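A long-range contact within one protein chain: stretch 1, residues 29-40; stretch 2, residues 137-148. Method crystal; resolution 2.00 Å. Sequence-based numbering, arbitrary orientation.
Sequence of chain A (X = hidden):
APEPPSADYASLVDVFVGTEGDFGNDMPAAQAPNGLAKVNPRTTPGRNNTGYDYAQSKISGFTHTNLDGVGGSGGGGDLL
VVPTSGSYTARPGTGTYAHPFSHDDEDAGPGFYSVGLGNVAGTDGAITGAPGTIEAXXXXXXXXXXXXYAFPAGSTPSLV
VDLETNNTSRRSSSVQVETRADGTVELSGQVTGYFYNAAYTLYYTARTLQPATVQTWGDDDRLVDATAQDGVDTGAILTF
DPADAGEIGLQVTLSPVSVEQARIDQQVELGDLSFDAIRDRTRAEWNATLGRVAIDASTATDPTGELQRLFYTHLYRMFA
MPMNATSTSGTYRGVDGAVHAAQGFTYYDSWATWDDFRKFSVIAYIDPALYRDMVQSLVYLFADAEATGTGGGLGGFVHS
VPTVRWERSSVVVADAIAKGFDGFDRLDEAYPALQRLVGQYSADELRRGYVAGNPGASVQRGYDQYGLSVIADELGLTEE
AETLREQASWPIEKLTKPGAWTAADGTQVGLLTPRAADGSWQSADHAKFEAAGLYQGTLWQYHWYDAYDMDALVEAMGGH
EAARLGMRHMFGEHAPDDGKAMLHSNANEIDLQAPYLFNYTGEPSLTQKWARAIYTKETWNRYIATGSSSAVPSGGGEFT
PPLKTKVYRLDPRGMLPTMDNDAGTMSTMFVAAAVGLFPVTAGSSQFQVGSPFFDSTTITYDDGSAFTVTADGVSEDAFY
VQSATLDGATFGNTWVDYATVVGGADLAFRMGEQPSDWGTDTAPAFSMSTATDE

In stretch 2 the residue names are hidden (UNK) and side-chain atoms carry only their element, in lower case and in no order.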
ATOM      1  N   ALA A  29      -0.982  13.794  -3.195  1.00  3.32           N
ATOM      2  CA  ALA A  29       0.100  14.051  -4.172  1.00  3.06           C
ATOM      3  C   ALA A  29      -0.248  13.761  -5.628  1.00  3.21           C
ATOM      4  O   ALA A  29      -0.916  12.758  -5.941  1.00  3.57           O
ATOM      5  CB  ALA A  29       1.350  13.263  -3.788  1.00  2.71           C
ATOM      6  N   ALA A  30       0.228  14.623  -6.518  1.00  3.12           N
ATOM      7  CA  ALA A  30       0.111  14.357  -7.949  1.00  3.69           C
ATOM      8  C   ALA A  30       1.024  13.179  -8.299  1.00  3.98           C
ATOM      9  O   ALA A  30       2.222  13.199  -7.994  1.00  3.39           O
ATOM     10  CB  ALA A  30       0.481  15.594  -8.772  1.00  3.41           C
ATOM     11  N   GLN A  31       0.448  12.136  -8.886  1.00  4.00           N
ATOM     12  CA  GLN A  31       1.236  10.964  -9.250  1.00  5.14           C
ATOM     13  C   GLN A  31       0.633  10.167 -10.398  1.00  5.00           C
ATOM     14  O   GLN A  31      -0.590  10.148 -10.571  1.00  5.19           O
ATOM     15  CB  GLN A  31       1.498  10.067  -8.024  1.00  5.72           C
ATOM     16  CG  GLN A  31       0.269   9.671  -7.202  1.00  6.87           C
ATOM     17  CD  GLN A  31       0.661   9.157  -5.835  1.00 10.66           C
ATOM     18  OE1 GLN A  31       1.787   9.364  -5.408  1.00 16.44           O
ATOM     19  NE2 GLN A  31      -0.264   8.518  -5.130  1.00 10.61           N
ATOM     20  N   ALA A  32       1.495   9.528 -11.187  1.00  4.82           N
ATOM     21  CA  ALA A  32       1.033   8.638 -12.254  1.00  4.55           C
ATOM     22  C   ALA A  32       0.793   7.255 -11.656  1.00  4.74           C
ATOM     23  O   ALA A  32       1.235   6.990 -10.531  1.00  4.94           O
ATOM     24  CB  ALA A  32       2.072   8.563 -13.374  1.00  3.86           C
ATOM     25  N   PRO A  33       0.128   6.350 -12.409  1.00  4.60           N
ATOM     26  CA  PRO A  33      -0.039   4.988 -11.883  1.00  4.64           C
ATOM     27  C   PRO A  33       1.321   4.339 -11.536  1.00  4.63           C
ATOM     28  O   PRO A  33       2.228   4.337 -12.367  1.00  3.93           O
ATOM     29  CB  PRO A  33      -0.730   4.248 -13.035  1.00  4.34           C
ATOM     30  CG  PRO A  33      -1.492   5.311 -13.738  1.00  4.46           C
ATOM     31  CD  PRO A  33      -0.579   6.529 -13.688  1.00  4.38           C
ATOM     32  N   ASN A  34       1.456   3.841 -10.304  1.00  4.32           N
ATOM     33  CA  ASN A  34       2.723   3.263  -9.823  1.00  4.19           C
ATOM     34  C   ASN A  34       3.936   4.169 -10.053  1.00  3.92           C
ATOM     35  O   ASN A  34       5.036   3.701 -10.304  1.00  4.44           O
ATOM     36  CB  ASN A  34       2.955   1.878 -10.461  1.00  4.21           C
ATOM     37  CG  ASN A  34       1.959   0.852  -9.985  1.00  4.92           C
ATOM     38  OD1 ASN A  34       2.157   0.210  -8.942  1.00  6.77           O
ATOM     39  ND2 ASN A  34       0.878   0.689 -10.728  1.00  3.68           N
ATOM     40  N   GLY A  35       3.721   5.473  -9.967  1.00  4.27           N
ATOM     41  CA  GLY A  35       4.773   6.433 -10.206  1.00  3.44           C
ATOM     42  C   GLY A  35       5.790   6.511  -9.094  1.00  3.79           C
ATOM     43  O   GLY A  35       5.481   6.265  -7.913  1.00  3.34           O
ATOM     44  N   LEU A  36       7.008   6.869  -9.497  1.00  3.60           N
ATOM     45  CA  LEU A  36       8.109   7.159  -8.603  1.00  3.34           C
ATOM     46  C   LEU A  36       8.016   8.591  -8.077  1.00  3.23           C
ATOM     47  O   LEU A  36       8.185   8.832  -6.876  1.00  2.85           O
ATOM     48  CB  LEU A  36       9.426   6.943  -9.344  1.00  3.58           C
ATOM     49  CG  LEU A  36      10.738   7.347  -8.683  1.00  4.60           C
ATOM     50  CD1 LEU A  36      11.031   6.452  -7.508  1.00  5.49           C
ATOM     51  CD2 LEU A  36      11.869   7.255  -9.726  1.00  4.41           C
ATOM     52  N   ALA A  37       7.749   9.531  -8.981  1.00  3.80           N
ATOM     53  CA  ALA A  37       7.511  10.931  -8.636  1.00  3.52           C
ATOM     54  C   ALA A  37       6.158  11.099  -7.989  1.00  3.81           C
ATOM     55  O   ALA A  37       5.130  10.691  -8.544  1.00  4.19           O
ATOM     56  CB  ALA A  37       7.618  11.804  -9.860  1.00  4.22           C
ATOM     57  N   LYS A  38       6.168  11.690  -6.797  1.00  3.21           N
ATOM     58  CA  LYS A  38       4.962  11.867  -5.994  1.00  3.01           C
ATOM     59  C   LYS A  38       5.031  13.282  -5.477  1.00  2.98           C
ATOM     60  O   LYS A  38       5.752  13.551  -4.509  1.00  2.39           O
ATOM     61  CB  LYS A  38       4.929  10.872  -4.820  1.00  3.13           C
ATOM     62  CG  LYS A  38       4.738   9.397  -5.248  1.00  4.84           C
ATOM     63  CD  LYS A  38       4.725   8.456  -4.046  1.00  6.24           C
ATOM     64  CE  LYS A  38       3.557   7.491  -4.116  1.00  9.18           C
ATOM     65  NZ  LYS A  38       3.719   6.407  -5.081  1.00 14.41           N
ATOM     66  N   VAL A  39       4.304  14.190  -6.136  1.00  2.18           N
ATOM     67  CA  VAL A  39       4.476  15.617  -5.889  1.00  2.00           C
ATOM     68  C   VAL A  39       3.428  16.007  -4.847  1.00  2.01           C
ATOM     69  O   VAL A  39       2.270  16.292  -5.179  1.00  2.00           O
ATOM     70  CB  VAL A  39       4.348  16.453  -7.166  1.00  2.00           C
ATOM     71  CG1 VAL A  39       4.951  17.833  -6.959  1.00  3.22           C
ATOM     72  CG2 VAL A  39       5.014  15.753  -8.345  1.00  2.11           C
ATOM     73  N   ASN A  40       3.857  15.969  -3.589  1.00  2.00           N
ATOM     74  CA  ASN A  40       2.956  16.096  -2.437  1.00  2.24           C
ATOM     75  C   ASN A  40       3.098  17.451  -1.787  1.00  2.59           C
ATOM     76  O   ASN A  40       4.209  17.818  -1.380  1.00  2.00           O
ATOM     77  CB  ASN A  40       3.265  15.019  -1.394  1.00  2.18           C
ATOM     78  CG  ASN A  40       2.105  14.775  -0.426  1.00  3.70           C
ATOM     79  OD1 ASN A  40       2.320  14.572   0.771  1.00  5.52           O
ATOM     80  ND2 ASN A  40       0.872  14.810  -0.938  1.00  2.39           N
ATOM     81  N   UNK A 137       0.276  25.093  -9.283  1.00  3.93           N
ATOM     82  CA  UNK A 137      -0.215  23.896  -9.935  1.00  3.46           C
ATOM     83  C   UNK A 137       0.955  22.906 -10.105  1.00  3.15           C
ATOM     84  O   UNK A 137       2.024  23.283 -10.584  1.00  2.65           O
ATOM     85  o   UNK A 137      -3.090  25.083 -13.468  1.00  2.00           O
ATOM     86  o   UNK A 137      -1.598  26.619 -13.099  1.00  4.37           O
ATOM     87  c   UNK A 137      -2.031  25.062 -11.353  1.00  3.76           C
ATOM     88  c   UNK A 137      -2.273  25.638 -12.730  1.00  3.02           C
ATOM     89  c   UNK A 137      -0.752  24.241 -11.317  1.00  3.89           C
ATOM     90  N   UNK A 138       0.751  21.656  -9.697  1.00  2.60           N
ATOM     91  CA  UNK A 138       1.692  20.580 -10.013  1.00  2.00           C
ATOM     92  C   UNK A 138       0.976  19.433 -10.753  1.00  2.22           C
ATOM     93  O   UNK A 138      -0.242  19.236 -10.597  1.00  2.00           O
ATOM     94  c   UNK A 138       1.449  19.477  -7.696  1.00  2.00           C
ATOM     95  c   UNK A 138       2.434  20.048  -8.748  1.00  2.03           C
ATOM     96  c   UNK A 138       3.260  21.167  -8.106  1.00  2.00           C
ATOM     97  N   UNK A 139       1.735  18.714 -11.586  1.00  2.00           N
ATOM     98  CA  UNK A 139       1.294  17.457 -12.177  1.00  2.00           C
ATOM     99  C   UNK A 139       2.467  16.474 -12.185  1.00  2.00           C
ATOM    100  O   UNK A 139       3.613  16.881 -11.974  1.00  2.00           O
ATOM    101  c   UNK A 139       0.785  17.683 -13.591  1.00  2.00           C
ATOM    102  N   UNK A 140       2.185  15.202 -12.458  1.00  2.28           N
ATOM    103  CA  UNK A 140       3.229  14.170 -12.474  1.00  3.29           C
ATOM    104  C   UNK A 140       3.164  13.252 -13.674  1.00  4.45           C
ATOM    105  O   UNK A 140       2.077  12.925 -14.145  1.00  4.72           O
ATOM    106  c   UNK A 140       3.161  13.321 -11.192  1.00  3.15           C
ATOM    107  N   UNK A 141       4.339  12.834 -14.149  1.00  4.91           N
ATOM    108  CA  UNK A 141       4.476  11.649 -14.981  1.00  5.41           C
ATOM    109  C   UNK A 141       5.164  10.604 -14.118  1.00  5.30           C
ATOM    110  O   UNK A 141       5.462  10.891 -12.957  1.00  6.44           O
ATOM    111  c   UNK A 141       5.300  11.951 -16.229  1.00  5.21           C
ATOM    112  N   UNK A 142       5.417   9.412 -14.675  1.00  4.84           N
ATOM    113  CA  UNK A 142       6.018   8.281 -13.951  1.00  3.98           C
ATOM    114  C   UNK A 142       7.220   8.710 -13.110  1.00  4.21           C
ATOM    115  O   UNK A 142       7.293   8.404 -11.902  1.00  3.85           O
ATOM    116  c   UNK A 142       6.982   5.910 -14.196  1.00  2.23           C
ATOM    117  c   UNK A 142       6.446   7.133 -14.934  1.00  4.43           C
ATOM    118  o   UNK A 142       5.324   6.735 -15.729  1.00  5.19           O
ATOM    119  N   UNK A 143       8.152   9.425 -13.743  1.00  3.43           N
ATOM    120  CA  UNK A 143       9.426   9.760 -13.099  1.00  3.05           C
ATOM    121  C   UNK A 143       9.559  11.250 -12.792  1.00  3.22           C
ATOM    122  O   UNK A 143      10.563  11.663 -12.212  1.00  3.26           O
ATOM    123  n   UNK A 143      10.347   4.174 -16.659  1.00  3.24           N
ATOM    124  c   UNK A 143      11.578   7.409 -15.419  1.00  2.00           C
ATOM    125  n   UNK A 143       9.534   6.288 -17.096  1.00  2.64           N
ATOM    126  c   UNK A 143      10.610   9.301 -13.972  1.00  3.33           C
ATOM    127  c   UNK A 143      10.625   7.805 -14.275  1.00  2.91           C
ATOM    128  c   UNK A 143      10.419   5.490 -16.490  1.00  2.37           C
ATOM    129  n   UNK A 143      11.383   5.993 -15.732  1.00  2.00           N
ATOM    130  N   UNK A 144       8.556  12.051 -13.169  1.00  2.54           N
ATOM    131  CA  UNK A 144       8.713  13.503 -13.167  1.00  3.15           C
ATOM    132  C   UNK A 144       7.609  14.247 -12.432  1.00  3.43           C
ATOM    133  O   UNK A 144       6.450  13.830 -12.429  1.00  3.00           O
ATOM    134  c   UNK A 144       8.749  14.058 -14.594  1.00  3.51           C
ATOM    135  o   UNK A 144       9.771  13.475 -15.366  1.00  4.24           O
ATOM    136  N   UNK A 145       7.988  15.369 -11.835  1.00  3.11           N
ATOM    137  CA  UNK A 145       7.034  16.301 -11.279  1.00  3.61           C
ATOM    138  C   UNK A 145       7.181  17.635 -11.970  1.00  3.87           C
ATOM    139  O   UNK A 145       8.301  18.150 -12.098  1.00  4.41           O
ATOM    140  N   UNK A 146       6.064  18.194 -12.427  1.00  3.73           N
ATOM    141  CA  UNK A 146       6.098  19.502 -13.076  1.00  3.66           C
ATOM    142  C   UNK A 146       5.310  20.488 -12.268  1.00  3.62           C
ATOM    143  O   UNK A 146       4.284  20.121 -11.667  1.00  3.73           O
ATOM    144  c   UNK A 146       5.635  19.495 -14.569  1.00  3.52           C
ATOM    145  c   UNK A 146       4.170  19.022 -14.726  1.00  3.12           C
ATOM    146  c   UNK A 146       6.568  18.637 -15.370  1.00  2.00           C
ATOM    147  N   UNK A 147       5.818  21.720 -12.257  1.00  3.54           N
ATOM    148  CA  UNK A 147       5.280  22.843 -11.490  1.00  4.27           C
ATOM    149  C   UNK A 147       4.965  24.023 -12.417  1.00  4.94           C
ATOM    150  O   UNK A 147       5.763  24.354 -13.323  1.00  4.14           O
ATOM    151  n   UNK A 147       7.675  20.574  -8.496  1.00  6.90           N
ATOM    152  c   UNK A 147       7.432  21.122  -9.736  1.00  5.03           C
ATOM    153  c   UNK A 147       7.229  21.398  -7.565  1.00  4.31           C
ATOM    154  c   UNK A 147       6.314  23.344 -10.487  1.00  4.56           C
ATOM    155  c   UNK A 147       6.806  22.305  -9.529  1.00  4.54           C
ATOM    156  n   UNK A 147       6.711  22.457  -8.160  1.00  5.06           N
ATOM    157  N   UNK A 148       3.812  24.650 -12.176  1.00  4.59           N
ATOM    158  CA  UNK A 148       3.490  25.973 -12.739  1.00  5.28           C
ATOM    159  C   UNK A 148       2.985  26.916 -11.641  1.00  5.20           C
ATOM    160  O   UNK A 148       1.973  26.622 -10.977  1.00  5.21           O
ATOM    161  n   UNK A 148      -0.325  25.658 -17.624  1.00  6.62           N
ATOM    162  c   UNK A 148       1.286  26.983 -15.769  1.00  5.64           C
ATOM    163  c   UNK A 148       2.442  25.862 -13.856  1.00  4.87           C
ATOM    164  n   UNK A 148      -1.862  25.095 -15.994  1.00  6.99           N
ATOM    165  c   UNK A 148      -0.726  25.689 -16.350  1.00  7.25           C
ATOM    166  n   UNK A 148       0.025  26.302 -15.445  1.00  5.99           N
ATOM    167  c   UNK A 148       2.153  27.186 -14.552  1.00  4.42           C
TER
HETATM  168  O   HOH W   1       4.255   9.463 -10.781  1.00  2.00           O
HETATM  169  O   HOH W   2       3.203   5.333 -14.634  1.00  2.00           O

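Position 137 carries three side-chain carbons in a row, the last bearing two oxygens: a carboxylate on a two-methylene stem, hence Glu137. Its side chain is out of reach of stretch 1.

Position 138 has one carbon carrying two more, a beta-branched, all-carbon pattern that identifies Val138. It points toward stretch 1, where its CB lies 3.8 Å from Val39 CG1 and its CG2 4.1 Å from Ala30 CB.

Position 139 has a single carbon, directed away: Ala139. Its CA still lies 4.0 Å from Ala30 CB.

Position 140 also has just one carbon, which makes it Ala140; here CA-to-CB points toward stretch 1. Its CB is tightly surrounded, 3.3 Å from Ala30 O, 3.6 Å from Gln31 CA and 4.2 Å from Val39 CG2.

At position 141 one carbon again points away, giving Ala141; its backbone O approaches Ala37 CB at 3.9 Å.

Position 142 shows one carbon bearing an oxygen and a carbon, the branching of Thr142. Although its CA-to-CB bond points away, OG1 donates to water 2 (2.8 Å from its O), which in turn donates to Pro33 O at 2.7 Å.

Position 143 has three carbons, a nitrogen, then a carbon with two further nitrogens. This guanidinium marks Arg143, whose backbone C lies 3.6 Å from Ala37 CB.

Position 144 has one carbon and one oxygen, Ser144; its N lies 3.4 Å from Ala37 CB.

Position 145 has no side-chain atoms and is Gly145. An ideal CB would sit 2.7 Å from Val39 CG2, a clash; CA itself is 3.6 Å from that methyl.

Position 146 repeats the one-carbon, two-carbon branch: Val146, directed away.

At position 147 a carbon leads to a five-membered ring of three carbons and two nitrogens, His147. The ring end comes nearer than its CA-to-CB direction suggests, with NE2 4.2 Å from Val39 CG1.

Position 148 has another guanidinium chain, Arg148. Its NH2 forms a salt bridge with Glu137 OE1 at 2.8 Å, joining the two strands of the hairpin.

The contact combines two backbone hydrogen bonds to one carbonyl with small-residue packing. Thr142 O accepts from Leu36 N (2.9 Å, 138°) and Ala37 N (3.2 Å, 168°), the second more nearly linear. Water 1 accepts from Ala32 N at 2.8 Å, and its O lies 2.7 Å from Ala37 O and 2.9 Å from Ala141 O. Away from these polar links, Val39 packs against Val138, Ala140 and Gly145. Together the stretches bury 539 Å², counting both sides.

Stretch 2 (137-148) EVAAATRSGVHR
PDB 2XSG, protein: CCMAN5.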